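Local coordinates for protein transcriptional regulator, TetR family (Marinobacter aquaeolei, PDB 3NNR) that probably binds DNA and regulates transcription, as other members of the TetR family do, at residues K5-F18 with L42-I56. Numbering follows the deposited sequence. Where two conformers were deposited one is given.
Sequences KTRDKILLSSLELF and LYYHFRNKSDIIYEI
R7 and E55 make the salt bridge of this contact: R7 NH2 lies 2.6 Å from E55 OE1, a weak hydrogen bond, bent to 127°, with the guanidinium and carboxylate planes 44° apart. R7 sends CG anti to its own nitrogen (chi1 -177°) and runs on extended to NE, which carries the guanidinium across F46; F46 CZ stands 3.9 Å above the plane of the R7 guanidinium, over its centre. Replacing R7 by an alanine would probably leave the E55 carboxylate without its cationic mate and F46 CZ without the flat group it stands over. Further back, R7 CB packs against H45 ND1.

Deeper in, the contact is mostly apolar. I10 divides its branches, CD1 touching H45 and CG2 lying 3.8 Å from F46 CD2, while L11 CD2 fits between F46 CZ and I56 CG1. Knobs-into-holes packing follows: I56 sits among L11, S14, L15 and F18, and F18 among K49, I52, I53 and I56, with F18 CE2 3.6 Å from I53 CG1. K49 lays its methylenes by the ring and sends NZ on to E23.

S14 OG, beside I52 CG2, donates a hydrogen bond to I10 O at 2.7 Å, from the opposite face of the carbonyl plane to S14 N.

The axes of helices 6-18 and 49-56 cross at a right angle. The chemistry implies a greasy core with a charged pair at its border, joining the first helix of the TetR DNA-binding domain to the end of the predicted helix-turn-helix and the helix that follows.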
loop_
_atom_site.group_PDB
_atom_site.type_symbol
_atom_site.label_atom_id
_atom_site.label_comp_id
_atom_site.label_asym_id
_atom_site.label_seq_id
_atom_site.Cartn_x
_atom_site.Cartn_y
_atom_site.Cartn_z
ATOM N N LYS A 5 0.962 31.057 -17.043
ATOM C CA LYS A 5 -0.262 31.779 -16.623
ATOM C C LYS A 5 -0.497 31.547 -15.118
ATOM O O LYS A 5 -0.111 30.521 -14.558
ATOM C CB LYS A 5 -1.492 31.443 -17.505
ATOM C CG LYS A 5 -2.443 32.664 -17.738
ATOM C CD LYS A 5 -3.543 32.845 -16.677
ATOM C CE LYS A 5 -3.859 34.315 -16.453
ATOM N NZ LYS A 5 -4.098 35.036 -17.721
ATOM N N THR A 6 -1.076 32.560 -14.464
ATOM C CA THR A 6 -1.377 32.557 -13.014
ATOM C C THR A 6 -1.980 31.219 -12.532
ATOM O O THR A 6 -1.597 30.706 -11.495
ATOM C CB THR A 6 -2.357 33.718 -12.634
ATOM O OG1 THR A 6 -1.792 34.985 -12.997
ATOM C CG2 THR A 6 -2.670 33.738 -11.148
ATOM N N ARG A 7 -2.922 30.695 -13.310
ATOM C CA ARG A 7 -3.581 29.416 -13.072
ATOM C C ARG A 7 -2.596 28.241 -13.013
ATOM O O ARG A 7 -2.721 27.349 -12.165
ATOM C CB ARG A 7 -4.556 29.149 -14.227
ATOM C CG ARG A 7 -5.398 27.888 -14.104
ATOM C CD ARG A 7 -6.014 27.476 -15.417
ATOM N NE ARG A 7 -6.818 26.276 -15.194
ATOM C CZ ARG A 7 -8.053 26.272 -14.655
ATOM N NH1 ARG A 7 -8.683 27.405 -14.255
ATOM N NH2 ARG A 7 -8.683 25.118 -14.501
ATOM N N ASP A 8 -1.665 28.208 -13.962
ATOM C CA ASP A 8 -0.673 27.117 -14.024
ATOM C C ASP A 8 0.287 27.173 -12.818
ATOM O O ASP A 8 0.675 26.126 -12.319
ATOM C CB ASP A 8 0.052 27.103 -15.375
ATOM C CG ASP A 8 -0.866 26.717 -16.543
ATOM O OD1 ASP A 8 -1.691 25.771 -16.410
ATOM O OD2 ASP A 8 -0.738 27.348 -17.612
ATOM N N LYS A 9 0.630 28.381 -12.361
ATOM C CA LYS A 9 1.415 28.569 -11.155
ATOM C C LYS A 9 0.644 27.992 -9.973
ATOM O O LYS A 9 1.224 27.235 -9.164
ATOM C CB LYS A 9 1.737 30.041 -10.855
ATOM C CG LYS A 9 2.784 30.721 -11.727
ATOM C CD LYS A 9 3.014 32.183 -11.237
ATOM C CE LYS A 9 4.057 32.932 -12.084
ATOM N NZ LYS A 9 4.131 34.400 -11.758
ATOM N N ILE A 10 -0.653 28.316 -9.887
ATOM C CA ILE A 10 -1.479 27.820 -8.799
ATOM C C ILE A 10 -1.431 26.289 -8.726
ATOM O O ILE A 10 -1.294 25.756 -7.629
ATOM C CB ILE A 10 -2.967 28.302 -8.856
ATOM C CG1 ILE A 10 -3.079 29.820 -8.681
ATOM C CG2 ILE A 10 -3.792 27.630 -7.721
ATOM C CD1 ILE A 10 -4.373 30.379 -9.199
ATOM N N LEU A 11 -1.560 25.604 -9.868
ATOM C CA LEU A 11 -1.510 24.128 -9.900
ATOM C C LEU A 11 -0.097 23.637 -9.541
ATOM O O LEU A 11 0.044 22.719 -8.767
ATOM C CB LEU A 11 -1.926 23.576 -11.270
ATOM C CG LEU A 11 -3.394 23.657 -11.724
ATOM C CD1 LEU A 11 -3.512 23.457 -13.246
ATOM C CD2 LEU A 11 -4.246 22.628 -10.969
ATOM N N LEU A 12 0.933 24.287 -10.067
ATOM C CA LEU A 12 2.332 23.888 -9.812
ATOM C C LEU A 12 2.706 24.061 -8.319
ATOM O O LEU A 12 3.274 23.140 -7.687
ATOM C CB LEU A 12 3.301 24.693 -10.700
ATOM C CG LEU A 12 4.593 24.014 -11.183
ATOM C CD1 LEU A 12 5.595 25.108 -11.612
ATOM C CD2 LEU A 12 5.256 23.039 -10.174
ATOM N N SER A 13 2.385 25.229 -7.774
ATOM C CA SER A 13 2.655 25.537 -6.379
ATOM C C SER A 13 1.829 24.707 -5.401
ATOM O O SER A 13 2.340 24.309 -4.358
ATOM C CB SER A 13 2.461 27.020 -6.082
ATOM O OG SER A 13 3.498 27.773 -6.664
ATOM N N SER A 14 0.566 24.460 -5.721
ATOM C CA SER A 14 -0.275 23.613 -4.864
ATOM C C SER A 14 0.320 22.221 -4.765
ATOM O O SER A 14 0.432 21.680 -3.653
ATOM C CB SER A 14 -1.682 23.530 -5.377
ATOM O OG SER A 14 -2.259 24.794 -5.293
ATOM N N LEU A 15 0.727 21.657 -5.901
ATOM C CA LEU A 15 1.398 20.344 -5.927
ATOM C C LEU A 15 2.645 20.305 -5.006
ATOM O O LEU A 15 2.818 19.346 -4.251
ATOM C CB LEU A 15 1.773 19.962 -7.375
ATOM C CG LEU A 15 2.559 18.662 -7.627
ATOM C CD1 LEU A 15 1.746 17.449 -7.231
ATOM C CD2 LEU A 15 3.007 18.609 -9.094
ATOM N N GLU A 16 3.468 21.363 -5.065
ATOM C CA GLU A 16 4.708 21.501 -4.258
ATOM C C GLU A 16 4.390 21.524 -2.765
ATOM O O GLU A 16 5.033 20.829 -1.973
ATOM C CB GLU A 16 5.487 22.794 -4.604
ATOM C CG GLU A 16 6.866 22.955 -3.895
ATOM C CD GLU A 16 7.380 24.394 -3.857
ATOM O OE1 GLU A 16 7.096 25.179 -4.789
ATOM O OE2 GLU A 16 8.081 24.731 -2.879
ATOM N N LEU A 17 3.407 22.349 -2.389
ATOM C CA LEU A 17 2.986 22.485 -0.981
ATOM C C LEU A 17 2.328 21.178 -0.496
ATOM O O LEU A 17 2.684 20.694 0.561
ATOM C CB LEU A 17 2.078 23.697 -0.787
ATOM C CG LEU A 17 2.722 25.085 -0.945
ATOM C CD1 LEU A 17 1.653 26.108 -1.090
ATOM C CD2 LEU A 17 3.669 25.462 0.216
ATOM N N PHE A 18 1.451 20.565 -1.300
ATOM C CA PHE A 18 0.848 19.288 -0.925
ATOM C C PHE A 18 1.905 18.187 -0.716
ATOM O O PHE A 18 1.840 17.513 0.274
ATOM C CB PHE A 18 -0.239 18.785 -1.902
ATOM C CG PHE A 18 -1.443 19.710 -2.075
ATOM C CD1 PHE A 18 -1.848 20.631 -1.098
ATOM C CD2 PHE A 18 -2.244 19.574 -3.211
ATOM C CE1 PHE A 18 -2.988 21.467 -1.310
ATOM C CE2 PHE A 18 -3.384 20.384 -3.424
ATOM C CZ PHE A 18 -3.749 21.331 -2.456
ATOM N N LEU A 42 -7.146 33.762 -6.318
ATOM C CA LEU A 42 -7.159 32.298 -6.334
ATOM C C LEU A 42 -8.586 31.786 -6.562
ATOM O O LEU A 42 -8.787 30.848 -7.334
ATOM C CB LEU A 42 -6.638 31.715 -5.002
ATOM C CG LEU A 42 -6.072 30.291 -5.005
ATOM C CD1 LEU A 42 -5.757 29.887 -3.582
ATOM C CD2 LEU A 42 -6.956 29.246 -5.578
ATOM N N TYR A 43 -9.567 32.400 -5.896
ATOM C CA TYR A 43 -10.959 32.005 -6.059
ATOM C C TYR A 43 -11.453 32.108 -7.520
ATOM O O TYR A 43 -12.244 31.263 -7.946
ATOM C CB TYR A 43 -11.852 32.777 -5.080
ATOM C CG TYR A 43 -13.311 32.326 -5.053
ATOM C CD1 TYR A 43 -13.725 31.235 -4.285
ATOM C CD2 TYR A 43 -14.278 33.007 -5.776
ATOM C CE1 TYR A 43 -15.078 30.831 -4.272
ATOM C CE2 TYR A 43 -15.614 32.615 -5.769
ATOM C CZ TYR A 43 -16.008 31.533 -5.016
ATOM O OH TYR A 43 -17.326 31.168 -5.036
ATOM N N TYR A 44 -10.972 33.097 -8.286
ATOM C CA TYR A 44 -11.340 33.270 -9.704
ATOM C C TYR A 44 -11.027 32.031 -10.542
ATOM O O TYR A 44 -11.811 31.639 -11.415
ATOM C CB TYR A 44 -10.621 34.485 -10.314
ATOM C CG TYR A 44 -10.884 34.759 -11.807
ATOM C CD1 TYR A 44 -12.153 35.085 -12.275
ATOM C CD2 TYR A 44 -9.831 34.751 -12.751
ATOM C CE1 TYR A 44 -12.383 35.358 -13.686
ATOM C CE2 TYR A 44 -10.056 35.027 -14.146
ATOM C CZ TYR A 44 -11.323 35.326 -14.599
ATOM O OH TYR A 44 -11.530 35.587 -15.947
ATOM N N HIS A 45 -9.851 31.466 -10.270
ATOM C CA HIS A 45 -9.340 30.287 -10.951
ATOM C C HIS A 45 -9.905 29.000 -10.330
ATOM O O HIS A 45 -10.215 28.085 -11.073
ATOM C CB HIS A 45 -7.787 30.301 -10.940
ATOM C CG HIS A 45 -7.191 31.456 -11.698
ATOM N ND1 HIS A 45 -7.161 31.498 -13.076
ATOM C CD2 HIS A 45 -6.609 32.606 -11.272
ATOM C CE1 HIS A 45 -6.602 32.633 -13.468
ATOM N NE2 HIS A 45 -6.250 33.319 -12.394
ATOM N N PHE A 46 -10.040 28.937 -8.996
ATOM C CA PHE A 46 -10.512 27.731 -8.278
ATOM C C PHE A 46 -11.407 28.013 -7.079
ATOM O O PHE A 46 -10.933 28.510 -6.056
ATOM C CB PHE A 46 -9.310 26.885 -7.777
ATOM C CG PHE A 46 -8.426 26.381 -8.878
ATOM C CD1 PHE A 46 -8.805 25.268 -9.629
ATOM C CD2 PHE A 46 -7.236 27.033 -9.193
ATOM C CE1 PHE A 46 -8.010 24.803 -10.676
ATOM C CE2 PHE A 46 -6.423 26.578 -10.249
ATOM C CZ PHE A 46 -6.810 25.449 -10.986
ATOM N N ARG A 47 -12.675 27.608 -7.181
ATOM C CA ARG A 47 -13.694 27.779 -6.117
ATOM C C ARG A 47 -13.332 27.152 -4.774
ATOM O O ARG A 47 -13.790 27.625 -3.750
ATOM C CB ARG A 47 -15.078 27.259 -6.579
ATOM N N ASN A 48 -12.506 26.105 -4.765
ATOM C CA ASN A 48 -12.088 25.428 -3.500
ATOM C C ASN A 48 -10.909 24.493 -3.729
ATOM O O ASN A 48 -10.593 24.200 -4.874
ATOM C CB ASN A 48 -13.268 24.641 -2.885
ATOM C CG ASN A 48 -13.901 23.640 -3.882
ATOM O OD1 ASN A 48 -13.225 22.762 -4.443
ATOM N ND2 ASN A 48 -15.202 23.780 -4.102
ATOM N N LYS A 49 -10.316 23.988 -2.640
ATOM C CA LYS A 49 -9.157 23.072 -2.701
ATOM C C LYS A 49 -9.439 21.788 -3.494
ATOM O O LYS A 49 -8.570 21.315 -4.188
ATOM C CB LYS A 49 -8.631 22.759 -1.282
ATOM C CG LYS A 49 -7.330 21.971 -1.235
ATOM C CD LYS A 49 -6.663 21.891 0.182
ATOM C CE LYS A 49 -7.468 21.083 1.184
ATOM N NZ LYS A 49 -6.674 20.604 2.378
ATOM N N SER A 50 -10.646 21.241 -3.425
ATOM C CA SER A 50 -10.983 20.003 -4.184
ATOM C C SER A 50 -10.846 20.155 -5.686
ATOM O O SER A 50 -10.528 19.186 -6.382
ATOM C CB SER A 50 -12.419 19.535 -3.904
ATOM O OG SER A 50 -12.575 19.209 -2.543
ATOM N N ASP A 51 -11.139 21.357 -6.180
ATOM C CA ASP A 51 -11.037 21.659 -7.604
ATOM C C ASP A 51 -9.587 21.718 -8.019
ATOM O O ASP A 51 -9.272 21.282 -9.109
ATOM C CB ASP A 51 -11.786 22.929 -7.974
ATOM C CG ASP A 51 -13.309 22.761 -7.922
ATOM O OD1 ASP A 51 -13.824 21.634 -7.751
ATOM O OD2 ASP A 51 -14.008 23.784 -8.115
ATOM N N ILE A 52 -8.715 22.194 -7.124
ATOM C CA ILE A 52 -7.274 22.213 -7.383
ATOM C C ILE A 52 -6.814 20.774 -7.501
ATOM O O ILE A 52 -6.231 20.389 -8.514
ATOM C CB ILE A 52 -6.440 22.968 -6.299
ATOM C CG1 ILE A 52 -6.828 24.465 -6.285
ATOM C CG2 ILE A 52 -4.953 22.888 -6.609
ATOM C CD1 ILE A 52 -6.118 25.323 -5.177
ATOM N N ILE A 53 -7.150 19.973 -6.491
ATOM C CA ILE A 53 -6.727 18.573 -6.431
ATOM C C ILE A 53 -7.202 17.771 -7.653
ATOM O O ILE A 53 -6.412 17.002 -8.229
ATOM C CB ILE A 53 -7.202 17.914 -5.131
ATOM C CG1 ILE A 53 -6.494 18.539 -3.920
ATOM C CG2 ILE A 53 -6.915 16.387 -5.139
ATOM C CD1 ILE A 53 -7.123 18.125 -2.588
ATOM N N TYR A 54 -8.457 17.972 -8.065
ATOM C CA TYR A 54 -9.009 17.227 -9.200
ATOM C C TYR A 54 -8.205 17.501 -10.470
ATOM O O TYR A 54 -7.829 16.574 -11.195
ATOM C CB TYR A 54 -10.467 17.576 -9.435
ATOM C CG TYR A 54 -11.148 16.805 -10.548
ATOM C CD1 TYR A 54 -11.217 15.418 -10.505
ATOM C CD2 TYR A 54 -11.836 17.454 -11.579
ATOM C CE1 TYR A 54 -11.876 14.675 -11.493
ATOM C CE2 TYR A 54 -12.534 16.707 -12.593
ATOM C CZ TYR A 54 -12.541 15.324 -12.529
ATOM O OH TYR A 54 -13.169 14.569 -13.475
ATOM N N GLU A 55 -7.930 18.773 -10.722
ATOM C CA GLU A 55 -7.161 19.147 -11.911
ATOM C C GLU A 55 -5.717 18.648 -11.862
ATOM O O GLU A 55 -5.192 18.224 -12.878
ATOM C CB GLU A 55 -7.240 20.642 -12.184
ATOM C CG GLU A 55 -6.566 20.987 -13.567
ATOM C CD GLU A 55 -7.133 22.183 -14.265
ATOM O OE1 GLU A 55 -8.258 22.596 -13.874
ATOM O OE2 GLU A 55 -6.468 22.687 -15.224
ATOM N N ILE A 56 -5.089 18.667 -10.691
ATOM C CA ILE A 56 -3.766 18.074 -10.536
ATOM C C ILE A 56 -3.840 16.575 -10.892
ATOM O O ILE A 56 -3.005 16.078 -11.655
ATOM C CB ILE A 56 -3.220 18.231 -9.119
ATOM C CG1 ILE A 56 -2.878 19.703 -8.816
ATOM C CG2 ILE A 56 -1.995 17.362 -8.940
ATOM C CD1 ILE A 56 -2.505 19.987 -7.301
#